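Hypothetical protein BACOVA_04980 (Bacteroides ovatus, PDB 3UFI) is probably a fimbrial subunit of the fimbrillin-like family, thought to act in cell adhesion as a building block of a pilus. Local coordinates at residues A[133-138]-A[224-229]; A[29-34]-A[280-285]; A[254-257]-A[261-264]; A[36-41]-A[74-79]; A[47-52]-A[139-144]. All blocks are in the same frame, centred on the assembly; numbering follows the deposited sequence. Where two conformers were deposited one is given.

Contact 1 (A[133-138]-A[224-229]); sequences PQIDFL and SIILFP
The rings of Phe137 and Phe228 approach each other obliquely, CE2 of Phe137 lying 4.2 Å from CZ of Phe228. Beyond the contact the Phe137 ring stacks with Phe190, while the Phe228 side chain packs on Met159. The carboxylate of Asp136, the third flat group, has the methyl end of Ile226 beside it: CD1 of Ile226 is 3.8 Å from CG of Asp136, and the two side chains cross at about a right angle. With CG anti to the backbone N (chi1 -167°), Asp136 directs OD1 to a hydrogen bond with ND1 of His157, which satisfies this atom and probably polarises the imidazole; the Asp136 side chain also packs on Trp283.

The aliphatic part of the contact belongs to Ile135 and Ile226, which slide past each other in opposite directions. CD1 of Ile135 reaches CB of Ile226 at 3.8 Å and the carbonyl O of Ile226 at 3.5 Å. In return, the branch methyl CG2 of Ile226 rests 3.7 Å from the carbonyl O of Ile135. No hydrogen bond spans the two segments, whose nearest alpha carbons, those of Asp136 and Ile226, stand 7.0 Å apart; side chains fill this gap, two of their methyls resting against backbone carbonyl oxygens.

Asp136 is the centre of an inverse gamma turn, and the chain enters strand 138-146 just after it. Two loops distant in sequence thus meet by apolar interdigitation near the middle of the molecule, a buried hydrophobic core contact within the fimbrillin-like fold.

Contact 2 (A[29-34]-A[280-285]); sequences QETRAV and IEDWIV
Thr31 meets Asp282 through one short hydrogen bond, and the residues before it form the turn into the strand. Gln29 and Glu30 both face Val25, forming a G1 beta bulge where strand 30-34 begins its antiparallel pairing with strand 16-25. Glu30 then folds its carboxylate back along its own backbone: OE1 of Glu30 accepts a hydrogen bond from N of Thr31 at 3.1 Å, bent to 142° and met on the anti side of the carboxylate.

At Thr31 the side chain turns toward the second segment. Its hydroxyl OG1 donates to OD2 of Asp282 over 2.6 Å, again on the anti side, and the donor stands 33° out of the carboxylate plane. OG1 lies beside the backbone N of Thr31 (chi1 -50°), and from there it crosses the aspartate side chain at about a right angle. This is a surface link between an edge of the mixed beta sheet and the loop that follows strand 273-275, and both partners also pack on Val24 of strand 16-25. The same loop is tied to that strand by a backbone hydrogen bond of Trp283 with Val24.

Two carboxylates gather here, with OE1 of Glu30 at 5.7 Å from OD2 of Asp282. Their like charges are not in contact, and the N-H and hydroxyl donated by Thr31 would tend to ease the crowding of negative charge. Further along, Arg32 and Val34 continue the strand through backbone pairing with Glu23 and Ile21.

Contact 3 (A[254-257]-A[261-264]); sequences QNLE and AYPY
The phenol oxygen of Tyr262 receives the backbone amide of Glu257: N of Glu257 donates to OH of Tyr262 at 3.0 Å and 162°, a nearly straight bond. A water also joins this hydroxyl to OE1 of Glu257, at 2.7 Å from OH of Tyr262, and donates a hydrogen bond to the carboxylate. The hydroxyl thus serves a backbone group and, through solvent, the side chain of the same residue.

Gln254 deals with the other tyrosine. Its NE2 donates to OH of Tyr264 over 2.9 Å, with the amide and ring planes nearly perpendicular at 88°, while OH of Tyr264 is also hydrogen-bonded to O of Pro252. A second water accepts from NE2 of Gln254 and probably donates to O of Pro263, which gives the amide nitrogen two partners. The chain reverses between strand 255-256 and residues 261-264, and strand 255-256 itself pairs with strand 230-231 in a small antiparallel sheet; the tyrosines span the inside of this reversal.

Between these polar ends lies a CH-pi contact, in which CD2 of Leu256 sits over one face of Tyr262, 3.9 Å from the ring centroid. CG of Leu256 stands beside its backbone N (chi1 -48°), and the second torsion then brings CD2 to that face. Replacing Tyr262 by an alanine would probably leave the amide of Glu257 without its acceptor and open a gap beside CD2 of Leu256. OE1 of Gln254 approaches the Tyr262 ring obliquely, 3.4 Å from CD2 of Tyr262.

Contact 4 (A[36-41]-A[74-79]); sequences AAWGSD and GSFRVV. With SO4 (sulfate ion), chain D.
Phe76 drives the edge of its ring into the face of Trp38, a T-shaped (edge-to-face) pair with planes at 89° and centroids of the phenyl and the six-membered indole ring 4.8 Å apart. The leading atom is CZ of Phe76, 3.4 Å above the indole plane and over its centre; its nearest neighbour is CE2 of Trp38 at 3.5 Å. CE1 of Phe76 follows at 3.8 Å from the same CE2 of Trp38. CG of Phe76 lies beside the backbone N (chi1 -71°), which helps turn the ring so that CZ leads toward the indole, and the two side chains cross at about a right angle.

Farther along the indole, on its pyrrole part, CA of Gly74 comes obliquely to within 3.6 Å of CD1 of Trp38. The indole N-H is satisfied by the carbonyl oxygen of Gly19, which should fix the rotation of the ring, and Phe155 adds another edge-to-face contact. A leucine in place of Trp38 is likely to cost that carbonyl the indole donor and deprive the Phe76 edge of the flat surface it meets.

On the neighbouring strand residue, Arg77 places a guanidinium face by a sulfate, probably from the crystallisation liquor, with a weak hydrogen bond from NH2 of Arg77 to O3 of the sulfate. Asn87 also binds this ion. Trp38, Phe76 and Phe155 form an edge-to-face aromatic cluster, with Ile44 and Asn70 packed against Trp38 and Phe76, by which the loop before strand 43-51 is laid against the mixed sheet of this fimbrillin-like protein.

Contact 5 (A[47-52]-A[139-144]); sequences TVEADE and FAQATG
Polar side chains carry the direct contact: OE1 of Glu49 lies 2.8 Å from NE2 of Gln141, and this is the one close approach between the segments. The carboxylate and amide planes are turned 73° apart, and the two side chains cross at about a right angle. Both are extended, with CG anti to the backbone N (chi1 167° in Glu49 and 177° in Gln141), which lets them span a gap of 9.1 Å between the alpha carbons of Glu49 and Gln141.

Hydrogen bonds to a third residue organise the pair. Asn99, on the intervening strand 95-102, gives its ND2 to OE1 of Glu49 and takes NE2 of Gln141 on its OD1, so one amide serves both neighbours.

Water supplies a further bridge at the far end, donating to OE1 of Glu52 and accepting from N of Gly144 at 2.8 Å; the Glu52 side chain is poorly ordered.

Backbone pairing runs through the strand between: Glu49 and Ala50 both face Thr97 in a classic beta bulge. Strands 43-51 and 138-146 flank strand 95-102, and their side chains reach across it on a solvent-facing part of the sheet. One carboxylate and two amides make a polar cross-strand network, with a separate water bridge at its far end, and its orientation is probably set largely by Asn99.

Overall arrangement
From the N terminus, contact 2 opens first, at strand 30-34, and closes only at 280-285 near the C-terminal end, so that all the other contacts nest inside its loop. Contact 4 opens at 36-41 and closes at 74-79; contact 5 opens within that span at 47-52 and closes at 139-144, so the two cross. Contact 5 also crosses contact 1, whose first segment runs straight into 139-144 and whose second, 224-229, lies in a later loop. Contact 3 closes a short reversal afterwards. Contacts 2, 4 and 5 reach the large mixed sheet. Contact 1 lies centrally, touching contacts 2, 3 and 4, and Trp283 of contact 2 packs on both its segments.

Contact 1 (A[133-138]-A[224-229])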
# COMPACT_ATOMS: atom_id res chain seq x y z
N PRO A 133 -3.68 5.40 -3.84
CA PRO A 133 -3.70 5.19 -2.38
C PRO A 133 -4.73 4.13 -1.90
O PRO A 133 -4.55 3.57 -0.82
CB PRO A 133 -4.08 6.58 -1.83
CG PRO A 133 -3.60 7.54 -2.88
CD PRO A 133 -3.99 6.82 -4.15
N GLN A 134 -5.77 3.82 -2.71
CA GLN A 134 -6.78 2.82 -2.31
C GLN A 134 -6.30 1.37 -2.49
O GLN A 134 -6.94 0.45 -1.98
CB GLN A 134 -8.13 3.04 -3.04
CG GLN A 134 -8.66 4.48 -3.01
CD GLN A 134 -8.53 5.19 -1.68
OE1 GLN A 134 -8.91 4.67 -0.62
NE2 GLN A 134 -8.00 6.42 -1.72
N ILE A 135 -5.18 1.15 -3.17
CA ILE A 135 -4.62 -0.20 -3.30
C ILE A 135 -3.26 -0.28 -2.58
O ILE A 135 -2.61 -1.31 -2.64
CB ILE A 135 -4.54 -0.69 -4.78
CG1 ILE A 135 -3.74 0.31 -5.67
CG2 ILE A 135 -5.96 -0.98 -5.31
CD1 ILE A 135 -3.12 -0.30 -6.96
N ASP A 136 -2.85 0.81 -1.92
CA ASP A 136 -1.58 0.86 -1.19
C ASP A 136 -1.79 0.37 0.24
O ASP A 136 -1.78 1.16 1.18
CB ASP A 136 -1.01 2.28 -1.22
CG ASP A 136 0.44 2.43 -0.78
OD1 ASP A 136 1.13 1.37 -0.58
OD2 ASP A 136 0.91 3.58 -0.68
N PHE A 137 -1.99 -0.94 0.39
CA PHE A 137 -2.28 -1.60 1.65
C PHE A 137 -1.11 -1.56 2.61
O PHE A 137 0.02 -1.91 2.26
CB PHE A 137 -2.75 -3.04 1.43
CG PHE A 137 -4.05 -3.14 0.68
CD1 PHE A 137 -5.27 -2.91 1.32
CD2 PHE A 137 -4.07 -3.55 -0.65
CE1 PHE A 137 -6.47 -3.03 0.63
CE2 PHE A 137 -5.29 -3.69 -1.34
CZ PHE A 137 -6.47 -3.43 -0.69
N LEU A 138 -1.41 -1.06 3.83
CA LEU A 138 -0.45 -0.92 4.93
C LEU A 138 -0.87 -1.80 6.07
O LEU A 138 -2.06 -2.00 6.26
CB LEU A 138 -0.36 0.54 5.43
CG LEU A 138 -0.22 1.68 4.42
CD1 LEU A 138 -0.11 3.01 5.13
CD2 LEU A 138 1.00 1.51 3.56
N SER A 224 4.40 4.48 -12.13
CA SER A 224 4.53 3.52 -11.03
C SER A 224 3.30 2.65 -10.99
O SER A 224 2.19 3.12 -11.22
CB SER A 224 4.79 4.22 -9.70
OG SER A 224 3.58 4.61 -9.08
N ILE A 225 3.50 1.35 -10.78
CA ILE A 225 2.41 0.40 -10.73
C ILE A 225 2.45 -0.33 -9.41
O ILE A 225 3.42 -1.06 -9.14
CB ILE A 225 2.44 -0.61 -11.94
CG1 ILE A 225 2.48 0.10 -13.30
CG2 ILE A 225 1.28 -1.60 -11.90
CD1 ILE A 225 3.72 -0.11 -14.05
N ILE A 226 1.41 -0.17 -8.58
CA ILE A 226 1.29 -0.94 -7.34
C ILE A 226 0.57 -2.25 -7.71
O ILE A 226 -0.48 -2.22 -8.35
CB ILE A 226 0.60 -0.15 -6.19
CG1 ILE A 226 1.51 0.97 -5.68
CG2 ILE A 226 0.18 -1.10 -5.05
CD1 ILE A 226 0.90 1.83 -4.52
N LEU A 227 1.14 -3.39 -7.31
CA LEU A 227 0.62 -4.73 -7.59
C LEU A 227 0.65 -5.58 -6.37
O LEU A 227 1.37 -5.26 -5.43
CB LEU A 227 1.56 -5.43 -8.63
CG LEU A 227 1.60 -4.97 -10.07
CD1 LEU A 227 2.66 -5.71 -10.81
CD2 LEU A 227 0.26 -5.21 -10.77
N PHE A 228 -0.01 -6.75 -6.42
CA PHE A 228 0.13 -7.71 -5.36
C PHE A 228 1.49 -8.39 -5.50
O PHE A 228 1.92 -8.66 -6.63
CB PHE A 228 -1.01 -8.74 -5.35
CG PHE A 228 -2.29 -8.18 -4.77
CD1 PHE A 228 -2.46 -8.08 -3.39
CD2 PHE A 228 -3.33 -7.78 -5.60
CE1 PHE A 228 -3.63 -7.53 -2.86
CE2 PHE A 228 -4.51 -7.25 -5.07
CZ PHE A 228 -4.66 -7.13 -3.70
N PRO A 229 2.21 -8.61 -4.37
CA PRO A 229 3.51 -9.29 -4.45
C PRO A 229 3.40 -10.63 -5.19
O PRO A 229 2.44 -11.37 -4.99
CB PRO A 229 3.89 -9.49 -2.96
CG PRO A 229 3.21 -8.36 -2.28
CD PRO A 229 1.87 -8.29 -2.97

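Contact 2 (A[29-34]-A[280-285])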
# COMPACT_ATOMS: atom_id res chain seq x y z
N GLN A 29 16.96 10.86 1.47
CA GLN A 29 17.40 9.66 0.73
C GLN A 29 17.68 8.49 1.69
O GLN A 29 18.73 7.84 1.63
CB GLN A 29 18.63 9.97 -0.16
CG GLN A 29 18.29 10.83 -1.38
CD GLN A 29 19.52 11.15 -2.18
OE1 GLN A 29 20.10 10.28 -2.86
NE2 GLN A 29 19.95 12.40 -2.13
N GLU A 30 16.72 8.23 2.58
CA GLU A 30 16.80 7.19 3.60
C GLU A 30 15.43 6.60 3.93
O GLU A 30 14.44 7.34 3.94
CB GLU A 30 17.42 7.80 4.88
CG GLU A 30 17.90 6.79 5.91
CD GLU A 30 18.82 5.70 5.37
OE1 GLU A 30 18.30 4.64 4.93
OE2 GLU A 30 20.05 5.92 5.36
N THR A 31 15.39 5.29 4.23
CA THR A 31 14.17 4.62 4.66
C THR A 31 13.96 4.96 6.14
O THR A 31 14.81 4.67 6.98
CB THR A 31 14.22 3.12 4.41
OG1 THR A 31 14.63 2.92 3.06
CG2 THR A 31 12.89 2.44 4.67
N ARG A 32 12.83 5.62 6.44
CA ARG A 32 12.51 6.08 7.78
C ARG A 32 11.08 5.77 8.17
O ARG A 32 10.23 5.57 7.30
CB ARG A 32 12.69 7.61 7.84
CG ARG A 32 14.09 8.13 7.49
CD ARG A 32 14.16 9.64 7.61
NE ARG A 32 13.86 10.07 8.98
CZ ARG A 32 14.75 10.16 9.96
NH1 ARG A 32 16.03 9.91 9.74
NH2 ARG A 32 14.36 10.52 11.18
N ALA A 33 10.80 5.78 9.50
CA ALA A 33 9.44 5.72 10.04
C ALA A 33 9.01 7.16 10.00
O ALA A 33 9.70 8.01 10.57
CB ALA A 33 9.44 5.14 11.45
N VAL A 34 7.95 7.47 9.27
CA VAL A 34 7.53 8.86 9.13
C VAL A 34 6.01 8.98 9.34
O VAL A 34 5.21 8.22 8.78
CB VAL A 34 8.05 9.49 7.80
CG1 VAL A 34 7.39 8.89 6.55
CG2 VAL A 34 7.93 11.01 7.83
N ILE A 280 17.08 -2.93 -6.90
CA ILE A 280 15.89 -3.02 -6.05
C ILE A 280 15.96 -1.88 -5.01
O ILE A 280 17.02 -1.57 -4.49
CB ILE A 280 15.79 -4.42 -5.38
CG1 ILE A 280 15.73 -5.56 -6.44
CG2 ILE A 280 14.61 -4.49 -4.37
CD1 ILE A 280 16.00 -7.03 -5.88
N GLU A 281 14.82 -1.25 -4.75
CA GLU A 281 14.73 -0.15 -3.81
C GLU A 281 13.78 -0.46 -2.67
O GLU A 281 12.99 -1.42 -2.74
CB GLU A 281 14.23 1.10 -4.55
CG GLU A 281 15.17 1.59 -5.64
CD GLU A 281 16.29 2.54 -5.22
OE1 GLU A 281 16.75 2.46 -4.05
OE2 GLU A 281 16.72 3.35 -6.07
N ASP A 282 13.81 0.39 -1.62
CA ASP A 282 12.81 0.34 -0.57
C ASP A 282 11.59 1.08 -1.11
O ASP A 282 11.55 1.40 -2.30
CB ASP A 282 13.34 0.92 0.76
CG ASP A 282 14.41 0.09 1.44
OD1 ASP A 282 14.29 -1.15 1.44
OD2 ASP A 282 15.34 0.69 2.02
N TRP A 283 10.59 1.38 -0.28
CA TRP A 283 9.39 2.02 -0.78
C TRP A 283 9.57 3.48 -1.16
O TRP A 283 9.53 4.39 -0.33
CB TRP A 283 8.24 1.87 0.19
CG TRP A 283 6.92 2.09 -0.49
CD1 TRP A 283 6.23 3.26 -0.59
CD2 TRP A 283 6.19 1.12 -1.26
NE1 TRP A 283 5.04 3.04 -1.25
CE2 TRP A 283 5.00 1.74 -1.68
CE3 TRP A 283 6.40 -0.23 -1.57
CZ2 TRP A 283 4.01 1.06 -2.40
CZ3 TRP A 283 5.41 -0.92 -2.26
CH2 TRP A 283 4.23 -0.28 -2.67
N ILE A 284 9.70 3.66 -2.47
CA ILE A 284 9.83 4.93 -3.18
C ILE A 284 8.44 5.54 -3.35
O ILE A 284 7.49 4.84 -3.77
CB ILE A 284 10.52 4.71 -4.57
CG1 ILE A 284 11.98 4.23 -4.42
CG2 ILE A 284 10.41 5.99 -5.47
CD1 ILE A 284 12.77 4.12 -5.81
N VAL A 285 8.34 6.85 -3.07
CA VAL A 285 7.11 7.63 -3.22
C VAL A 285 7.41 8.84 -4.11
O VAL A 285 8.54 9.34 -4.13
CB VAL A 285 6.45 8.05 -1.87
CG1 VAL A 285 5.99 6.84 -1.05
CG2 VAL A 285 7.36 8.97 -1.05

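Contact 3 (A[254-257]-A[261-264])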
# COMPACT_ATOMS: atom_id res chain seq x y z
N GLN A 254 11.63 -10.68 -12.47
CA GLN A 254 12.14 -10.97 -11.12
C GLN A 254 10.98 -11.18 -10.17
O GLN A 254 9.83 -10.96 -10.51
CB GLN A 254 13.05 -9.82 -10.63
CG GLN A 254 12.33 -8.48 -10.47
CD GLN A 254 13.28 -7.33 -10.35
OE1 GLN A 254 14.23 -7.36 -9.58
NE2 GLN A 254 13.00 -6.26 -11.10
N ASN A 255 11.31 -11.59 -8.95
CA ASN A 255 10.37 -11.77 -7.86
C ASN A 255 10.06 -10.38 -7.23
O ASN A 255 10.97 -9.64 -6.87
CB ASN A 255 10.98 -12.74 -6.84
CG ASN A 255 10.06 -13.05 -5.69
OD1 ASN A 255 8.86 -13.21 -5.86
ND2 ASN A 255 10.61 -13.18 -4.51
N LEU A 256 8.77 -10.01 -7.15
CA LEU A 256 8.33 -8.72 -6.61
C LEU A 256 7.81 -8.93 -5.19
O LEU A 256 6.74 -9.49 -5.00
CB LEU A 256 7.26 -8.07 -7.50
CG LEU A 256 7.56 -8.02 -9.02
CD1 LEU A 256 6.35 -7.54 -9.78
CD2 LEU A 256 8.77 -7.14 -9.35
N GLU A 257 8.64 -8.55 -4.21
CA GLU A 257 8.33 -8.75 -2.79
C GLU A 257 7.67 -7.54 -2.16
O GLU A 257 7.80 -6.42 -2.65
CB GLU A 257 9.59 -9.08 -2.00
CG GLU A 257 10.28 -10.33 -2.52
CD GLU A 257 11.42 -10.75 -1.62
OE1 GLU A 257 12.46 -10.05 -1.61
OE2 GLU A 257 11.25 -11.74 -0.88
N ALA A 261 10.28 -1.55 -4.18
CA ALA A 261 10.02 -0.96 -5.49
C ALA A 261 11.06 -1.48 -6.45
O ALA A 261 12.22 -1.67 -6.08
CB ALA A 261 10.02 0.56 -5.42
N TYR A 262 10.61 -1.84 -7.66
CA TYR A 262 11.45 -2.44 -8.69
C TYR A 262 11.47 -1.56 -9.91
O TYR A 262 10.59 -1.64 -10.77
CB TYR A 262 10.99 -3.88 -9.03
CG TYR A 262 11.04 -4.77 -7.80
CD1 TYR A 262 10.00 -4.78 -6.88
CD2 TYR A 262 12.16 -5.54 -7.52
CE1 TYR A 262 10.06 -5.54 -5.72
CE2 TYR A 262 12.23 -6.33 -6.38
CZ TYR A 262 11.18 -6.31 -5.47
OH TYR A 262 11.23 -7.09 -4.34
N PRO A 263 12.51 -0.70 -10.01
CA PRO A 263 12.57 0.22 -11.15
C PRO A 263 13.16 -0.45 -12.40
O PRO A 263 13.99 -1.36 -12.33
CB PRO A 263 13.45 1.38 -10.64
CG PRO A 263 13.74 1.06 -9.17
CD PRO A 263 13.59 -0.42 -9.05
N TYR A 264 12.65 -0.03 -13.56
CA TYR A 264 13.08 -0.46 -14.88
C TYR A 264 13.41 0.76 -15.69
O TYR A 264 12.61 1.71 -15.72
CB TYR A 264 11.99 -1.29 -15.59
CG TYR A 264 11.82 -2.68 -15.03
CD1 TYR A 264 11.05 -2.90 -13.89
CD2 TYR A 264 12.46 -3.77 -15.61
CE1 TYR A 264 10.89 -4.18 -13.36
CE2 TYR A 264 12.31 -5.06 -15.08
CZ TYR A 264 11.51 -5.26 -13.97
OH TYR A 264 11.36 -6.51 -13.43
O HOH W 1 14.37 -3.62 -10.58
O HOH W 2 13.42 -8.61 -3.74

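Contact 4 (A[36-41]-A[74-79])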
# COMPACT_ATOMS: atom_id res chain seq x y z
N ALA A 36 4.49 12.08 9.02
CA ALA A 36 4.04 13.31 8.38
C ALA A 36 3.70 13.10 6.89
O ALA A 36 3.50 14.08 6.18
CB ALA A 36 5.09 14.41 8.57
N ALA A 37 3.52 11.83 6.46
CA ALA A 37 3.20 11.45 5.08
C ALA A 37 1.78 10.84 4.93
O ALA A 37 1.55 10.04 4.02
CB ALA A 37 4.23 10.44 4.58
N TRP A 38 0.84 11.17 5.84
CA TRP A 38 -0.54 10.69 5.73
C TRP A 38 -1.35 11.73 4.97
O TRP A 38 -1.07 12.92 5.12
CB TRP A 38 -1.18 10.49 7.14
CG TRP A 38 -0.63 9.36 7.95
CD1 TRP A 38 0.28 9.44 8.96
CD2 TRP A 38 -0.97 7.97 7.82
NE1 TRP A 38 0.54 8.18 9.46
CE2 TRP A 38 -0.24 7.27 8.81
CE3 TRP A 38 -1.84 7.24 6.98
CZ2 TRP A 38 -0.35 5.88 8.98
CZ3 TRP A 38 -1.96 5.87 7.16
CH2 TRP A 38 -1.22 5.20 8.14
N GLY A 39 -2.37 11.29 4.24
CA GLY A 39 -3.33 12.19 3.61
C GLY A 39 -4.28 12.66 4.70
O GLY A 39 -4.53 11.92 5.67
N SER A 40 -4.83 13.86 4.56
CA SER A 40 -5.72 14.48 5.55
C SER A 40 -6.99 13.66 5.94
O SER A 40 -7.49 13.82 7.06
CB SER A 40 -6.16 15.86 5.07
OG SER A 40 -6.92 16.51 6.08
N ASP A 41 -7.52 12.84 5.06
CA ASP A 41 -8.74 12.10 5.44
C ASP A 41 -8.47 10.58 5.51
O ASP A 41 -9.41 9.80 5.41
CB ASP A 41 -9.85 12.43 4.40
CG ASP A 41 -11.25 11.88 4.69
OD1 ASP A 41 -11.74 12.08 5.83
OD2 ASP A 41 -11.84 11.26 3.78
N GLY A 74 0.64 12.28 12.19
CA GLY A 74 0.34 10.85 12.32
C GLY A 74 -0.64 10.58 13.43
O GLY A 74 -0.72 9.46 13.91
N SER A 75 -1.36 11.61 13.88
CA SER A 75 -2.33 11.54 14.95
C SER A 75 -3.71 11.14 14.42
O SER A 75 -4.25 11.81 13.54
CB SER A 75 -2.42 12.89 15.66
OG SER A 75 -3.49 12.82 16.58
N PHE A 76 -4.29 10.06 14.97
CA PHE A 76 -5.59 9.54 14.54
C PHE A 76 -6.65 9.75 15.59
O PHE A 76 -6.38 9.69 16.79
CB PHE A 76 -5.48 8.04 14.20
CG PHE A 76 -4.72 7.79 12.92
CD1 PHE A 76 -3.32 7.79 12.91
CD2 PHE A 76 -5.39 7.54 11.73
CE1 PHE A 76 -2.62 7.58 11.72
CE2 PHE A 76 -4.68 7.32 10.54
CZ PHE A 76 -3.30 7.32 10.54
N ARG A 77 -7.88 9.99 15.14
CA ARG A 77 -9.03 10.14 16.03
C ARG A 77 -10.09 9.18 15.59
O ARG A 77 -10.27 9.00 14.40
CB ARG A 77 -9.56 11.59 16.05
CG ARG A 77 -8.76 12.44 17.03
CD ARG A 77 -9.17 13.90 17.03
NE ARG A 77 -10.32 14.18 17.89
CZ ARG A 77 -11.57 14.32 17.47
NH1 ARG A 77 -11.87 14.18 16.18
NH2 ARG A 77 -12.55 14.59 18.33
N VAL A 78 -10.77 8.53 16.54
CA VAL A 78 -11.82 7.57 16.18
C VAL A 78 -12.92 8.26 15.33
O VAL A 78 -13.21 9.44 15.52
CB VAL A 78 -12.40 6.81 17.41
CG1 VAL A 78 -13.41 7.64 18.19
CG2 VAL A 78 -12.99 5.47 16.98
N VAL A 79 -13.50 7.52 14.39
CA VAL A 79 -14.60 8.05 13.59
C VAL A 79 -15.90 7.83 14.37
O VAL A 79 -16.22 6.70 14.76
CB VAL A 79 -14.65 7.46 12.15
CG1 VAL A 79 -15.94 7.87 11.41
CG2 VAL A 79 -13.40 7.87 11.36
S SO4 D . -12.94 11.63 20.66
O1 SO4 D . -12.24 11.15 19.47
O2 SO4 D . -12.19 11.20 21.85
O3 SO4 D . -12.99 13.09 20.64
O4 SO4 D . -14.31 11.09 20.70

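Contact 5 (A[47-52]-A[139-144])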
# COMPACT_ATOMS: atom_id res chain seq x y z
N THR A 47 -7.73 -3.27 15.39
CA THR A 47 -8.24 -4.47 16.02
C THR A 47 -7.42 -4.82 17.27
O THR A 47 -6.19 -4.85 17.21
CB THR A 47 -8.20 -5.63 14.99
OG1 THR A 47 -8.96 -5.25 13.85
CG2 THR A 47 -8.75 -6.94 15.55
N VAL A 48 -8.12 -5.15 18.37
CA VAL A 48 -7.53 -5.67 19.60
C VAL A 48 -7.42 -7.18 19.38
O VAL A 48 -8.44 -7.87 19.33
CB VAL A 48 -8.30 -5.28 20.87
CG1 VAL A 48 -7.67 -5.93 22.10
CG2 VAL A 48 -8.33 -3.76 21.03
N GLU A 49 -6.20 -7.64 19.11
CA GLU A 49 -5.88 -9.02 18.77
C GLU A 49 -5.88 -9.90 20.01
O GLU A 49 -6.59 -10.90 20.05
CB GLU A 49 -4.51 -9.09 18.04
CG GLU A 49 -3.95 -10.50 17.93
CD GLU A 49 -2.69 -10.69 17.10
OE1 GLU A 49 -2.63 -10.14 15.98
OE2 GLU A 49 -1.79 -11.44 17.55
N ALA A 50 -5.08 -9.53 21.00
CA ALA A 50 -4.89 -10.27 22.23
C ALA A 50 -4.86 -9.36 23.44
O ALA A 50 -4.37 -8.23 23.37
CB ALA A 50 -3.59 -11.07 22.17
N ASP A 51 -5.43 -9.88 24.53
CA ASP A 51 -5.49 -9.37 25.89
C ASP A 51 -4.72 -10.41 26.68
O ASP A 51 -5.17 -11.55 26.81
CB ASP A 51 -6.98 -9.23 26.33
CG ASP A 51 -7.25 -8.72 27.74
OD1 ASP A 51 -6.35 -8.83 28.61
OD2 ASP A 51 -8.38 -8.22 27.98
N GLU A 52 -3.49 -10.06 27.11
CA GLU A 52 -2.59 -10.99 27.81
C GLU A 52 -3.11 -11.40 29.20
O GLU A 52 -2.74 -12.48 29.67
CB GLU A 52 -1.17 -10.43 27.89
CG GLU A 52 -0.25 -10.89 26.77
CD GLU A 52 -0.61 -10.47 25.35
OE1 GLU A 52 -0.52 -9.26 25.04
OE2 GLU A 52 -0.94 -11.36 24.53
N PHE A 139 0.09 -2.33 6.83
CA PHE A 139 -0.23 -3.14 8.00
C PHE A 139 0.70 -2.79 9.13
O PHE A 139 1.87 -2.49 8.90
CB PHE A 139 -0.15 -4.64 7.68
CG PHE A 139 -0.31 -5.55 8.88
CD1 PHE A 139 -1.58 -5.91 9.33
CD2 PHE A 139 0.80 -6.04 9.56
CE1 PHE A 139 -1.73 -6.75 10.44
CE2 PHE A 139 0.65 -6.88 10.66
CZ PHE A 139 -0.61 -7.23 11.10
N ALA A 140 0.20 -2.87 10.38
CA ALA A 140 1.01 -2.66 11.58
C ALA A 140 0.55 -3.58 12.68
O ALA A 140 -0.61 -3.94 12.73
CB ALA A 140 0.92 -1.21 12.05
N GLN A 141 1.46 -4.00 13.53
CA GLN A 141 1.11 -4.76 14.71
C GLN A 141 1.91 -4.19 15.86
O GLN A 141 3.13 -4.02 15.74
CB GLN A 141 1.30 -6.27 14.55
CG GLN A 141 0.97 -6.99 15.87
CD GLN A 141 1.11 -8.47 15.79
OE1 GLN A 141 2.19 -9.03 16.00
NE2 GLN A 141 -0.00 -9.14 15.53
N ALA A 142 1.22 -3.80 16.94
CA ALA A 142 1.83 -3.25 18.15
C ALA A 142 1.64 -4.21 19.31
O ALA A 142 0.52 -4.63 19.61
CB ALA A 142 1.20 -1.89 18.48
N THR A 143 2.75 -4.60 19.96
CA THR A 143 2.72 -5.49 21.13
C THR A 143 3.03 -4.63 22.37
O THR A 143 3.56 -3.54 22.24
CB THR A 143 3.71 -6.64 20.97
OG1 THR A 143 5.02 -6.09 20.82
CG2 THR A 143 3.38 -7.54 19.77
N GLY A 144 2.66 -5.12 23.55
CA GLY A 144 2.89 -4.43 24.81
C GLY A 144 2.09 -3.15 24.96
O GLY A 144 2.52 -2.23 25.66
O HOH W 3 1.81 -7.75 24.04